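Local coordinates for protein response regulator (Vibrio cholerae O1 biovar El Tor, PDB 7KPO) that binds DNA through this domain of the sensor histidine kinase ChiS and probably regulates transcription, at the interface of chains A and B. Numbering follows the deposited sequence. Chains: chain A/B, Response regulator.

The interface of chains A and B. Residues chain A 85-87, 91-92, 95; chain B 91-92, 95, 98-99.
Two copies of the domain meet across a two-fold axis, in an interface whose biological role the structure alone does not show. The tight part lies on the axis. A:Glu95 and B:Glu95 meet end to end, their carboxylate planes turned by 20°. OE2 of A:Glu95 lies 2.5 Å from OE2 of B:Glu95. Two charged carboxylates would repel at this distance, so a proton is probably shared between them. Each glutamate sets CG beside its backbone N (chi1 -61°) and runs extended to CD, which carries the acid group to the axis. The arginines come in over the carboxylate faces. NH1 of A:Arg91 donates to OE1 of B:Glu95 at 3.0 Å, from above the carboxylate plane, and the bond is bent (132° at H). B:Arg91 does the same to A:Glu95. These salt bridges would offset the buildup of negative charge. On the side of the acid pair away from the arginines, OG1 of A:Thr92 and OG1 of B:Thr92 share a hydrogen bond of 2.9 Å; which one donates is not decided. Water 1 links OG1 of A:Thr92 to OE1 of B:Glu95, and water 2 makes the twin link. Away from the axis, the backbone N of A:Ala87 gives a fairly straight bond (2.8 Å) to the syn lone pair of OD2 of B:Asp99. Water 3 joins that oxygen to the carbonyl O of A:Ala87. CB of A:Ala87 packs on CB of B:Glu95 at 3.7 Å. The edge is looser: A:Lys85 and B:Arg98 pass each other at a slant, with CD of A:Lys85 4.2 Å from NH2 of B:Arg98. Their like charges do not pair. The site joins the C-terminal helices 89-106 of both chains; the loop before this helix packs on the partner's helix, and the twin contact repeats this.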
loop_
_atom_site.group_PDB
_atom_site.type_symbol
_atom_site.label_atom_id
_atom_site.label_comp_id
_atom_site.label_asym_id
_atom_site.label_seq_id
_atom_site.Cartn_x
_atom_site.Cartn_y
_atom_site.Cartn_z
ATOM N N LYS A 85 -3.280 -6.937 -0.830
ATOM C CA LYS A 85 -3.418 -5.682 -1.614
ATOM C C LYS A 85 -4.863 -5.211 -1.787
ATOM O O LYS A 85 -5.024 -4.019 -2.083
ATOM C CB LYS A 85 -2.803 -5.905 -2.997
ATOM C CG LYS A 85 -1.314 -6.206 -3.002
ATOM C CD LYS A 85 -0.515 -5.137 -2.303
ATOM C CE LYS A 85 0.978 -5.275 -2.485
ATOM N NZ LYS A 85 1.697 -4.306 -1.628
ATOM N N GLU A 86 -5.857 -6.062 -1.528
ATOM C CA GLU A 86 -7.285 -5.730 -1.800
ATOM C C GLU A 86 -7.608 -4.310 -1.332
ATOM O O GLU A 86 -7.681 -4.088 -0.124
ATOM C CB GLU A 86 -8.213 -6.751 -1.145
ATOM C CG GLU A 86 -9.683 -6.483 -1.411
ATOM C CD GLU A 86 -10.620 -7.465 -0.734
ATOM O OE1 GLU A 86 -10.364 -8.681 -0.821
ATOM O OE2 GLU A 86 -11.568 -7.008 -0.075
ATOM N N ALA A 87 -7.813 -3.399 -2.280
ATOM C CA ALA A 87 -8.114 -1.989 -1.967
ATOM C C ALA A 87 -9.536 -1.877 -1.428
ATOM O O ALA A 87 -10.421 -2.639 -1.856
ATOM C CB ALA A 87 -7.929 -1.135 -3.193
ATOM N N ARG A 91 -8.619 -1.826 4.135
ATOM C CA ARG A 91 -7.175 -1.567 3.926
ATOM C C ARG A 91 -6.845 -0.108 4.254
ATOM O O ARG A 91 -5.829 0.144 4.920
ATOM C CB ARG A 91 -6.782 -1.883 2.485
ATOM C CG ARG A 91 -5.279 -1.986 2.302
ATOM C CD ARG A 91 -4.924 -2.376 0.887
ATOM N NE ARG A 91 -3.591 -2.970 0.816
ATOM C CZ ARG A 91 -2.466 -2.291 0.631
ATOM N NH1 ARG A 91 -2.493 -0.977 0.495
ATOM N NH2 ARG A 91 -1.310 -2.926 0.585
ATOM N N THR A 92 -7.679 0.822 3.801
ATOM C CA THR A 92 -7.431 2.262 4.058
ATOM C C THR A 92 -7.352 2.499 5.573
ATOM O O THR A 92 -6.489 3.276 6.017
ATOM C CB THR A 92 -8.516 3.102 3.381
ATOM O OG1 THR A 92 -8.409 2.903 1.969
ATOM C CG2 THR A 92 -8.412 4.571 3.721
ATOM N N GLU A 95 -3.950 1.532 6.827
ATOM C CA GLU A 95 -2.945 2.536 6.397
ATOM C C GLU A 95 -3.046 3.790 7.260
ATOM O O GLU A 95 -2.030 4.366 7.641
ATOM C CB GLU A 95 -3.147 2.926 4.936
ATOM C CG GLU A 95 -3.006 1.777 3.964
ATOM C CD GLU A 95 -3.189 2.227 2.528
ATOM O OE1 GLU A 95 -2.654 3.302 2.177
ATOM O OE2 GLU A 95 -3.907 1.538 1.785
ATOM N N ARG B 91 -4.340 8.446 -2.133
ATOM C CA ARG B 91 -3.691 7.119 -2.247
ATOM C C ARG B 91 -4.747 6.030 -2.463
ATOM O O ARG B 91 -4.542 5.154 -3.318
ATOM C CB ARG B 91 -2.875 6.817 -0.993
ATOM C CG ARG B 91 -1.912 5.660 -1.192
ATOM C CD ARG B 91 -1.064 5.435 0.038
ATOM N NE ARG B 91 0.167 4.719 -0.287
ATOM C CZ ARG B 91 0.298 3.399 -0.296
ATOM N NH1 ARG B 91 -0.730 2.624 0.003
ATOM N NH2 ARG B 91 1.457 2.851 -0.608
ATOM N N THR B 92 -5.842 6.085 -1.713
ATOM C CA THR B 92 -6.910 5.064 -1.843
ATOM C C THR B 92 -7.419 5.048 -3.291
ATOM O O THR B 92 -7.664 3.954 -3.831
ATOM C CB THR B 92 -8.020 5.346 -0.827
ATOM O OG1 THR B 92 -7.462 5.205 0.483
ATOM C CG2 THR B 92 -9.212 4.433 -0.999
ATOM N N GLU B 95 -5.059 3.070 -5.435
ATOM C CA GLU B 95 -5.194 1.622 -5.140
ATOM C C GLU B 95 -6.455 1.064 -5.792
ATOM O O GLU B 95 -6.439 -0.039 -6.332
ATOM C CB GLU B 95 -5.265 1.372 -3.636
ATOM C CG GLU B 95 -4.039 1.822 -2.875
ATOM C CD GLU B 95 -4.154 1.525 -1.394
ATOM O OE1 GLU B 95 -4.626 0.417 -1.053
ATOM O OE2 GLU B 95 -3.826 2.413 -0.590
ATOM N N ARG B 98 -5.952 0.778 -9.511
ATOM C CA ARG B 98 -5.050 -0.374 -9.791
ATOM C C ARG B 98 -5.887 -1.659 -9.767
ATOM O O ARG B 98 -5.759 -2.479 -10.688
ATOM C CB ARG B 98 -3.925 -0.469 -8.751
ATOM C CG ARG B 98 -3.086 -1.742 -8.842
ATOM C CD ARG B 98 -1.903 -1.797 -7.884
ATOM N NE ARG B 98 -2.231 -1.712 -6.465
ATOM C CZ ARG B 98 -1.337 -1.740 -5.473
ATOM N NH1 ARG B 98 -0.041 -1.853 -5.729
ATOM N NH2 ARG B 98 -1.745 -1.652 -4.221
ATOM N N ASP B 99 -6.713 -1.828 -8.736
ATOM C CA ASP B 99 -7.537 -3.061 -8.632
ATOM C C ASP B 99 -8.520 -3.145 -9.801
ATOM O O ASP B 99 -8.730 -4.244 -10.331
ATOM C CB ASP B 99 -8.288 -3.119 -7.303
ATOM C CG ASP B 99 -7.420 -3.534 -6.130
ATOM O OD1 ASP B 99 -6.188 -3.638 -6.322
ATOM O OD2 ASP B 99 -7.985 -3.783 -5.047
HETATM O O HOH W 1 -7.409 0.808 0.061
HETATM O O HOH W 2 -4.781 5.420 1.822
HETATM O O HOH W 3 -10.569 -3.618 -4.378
#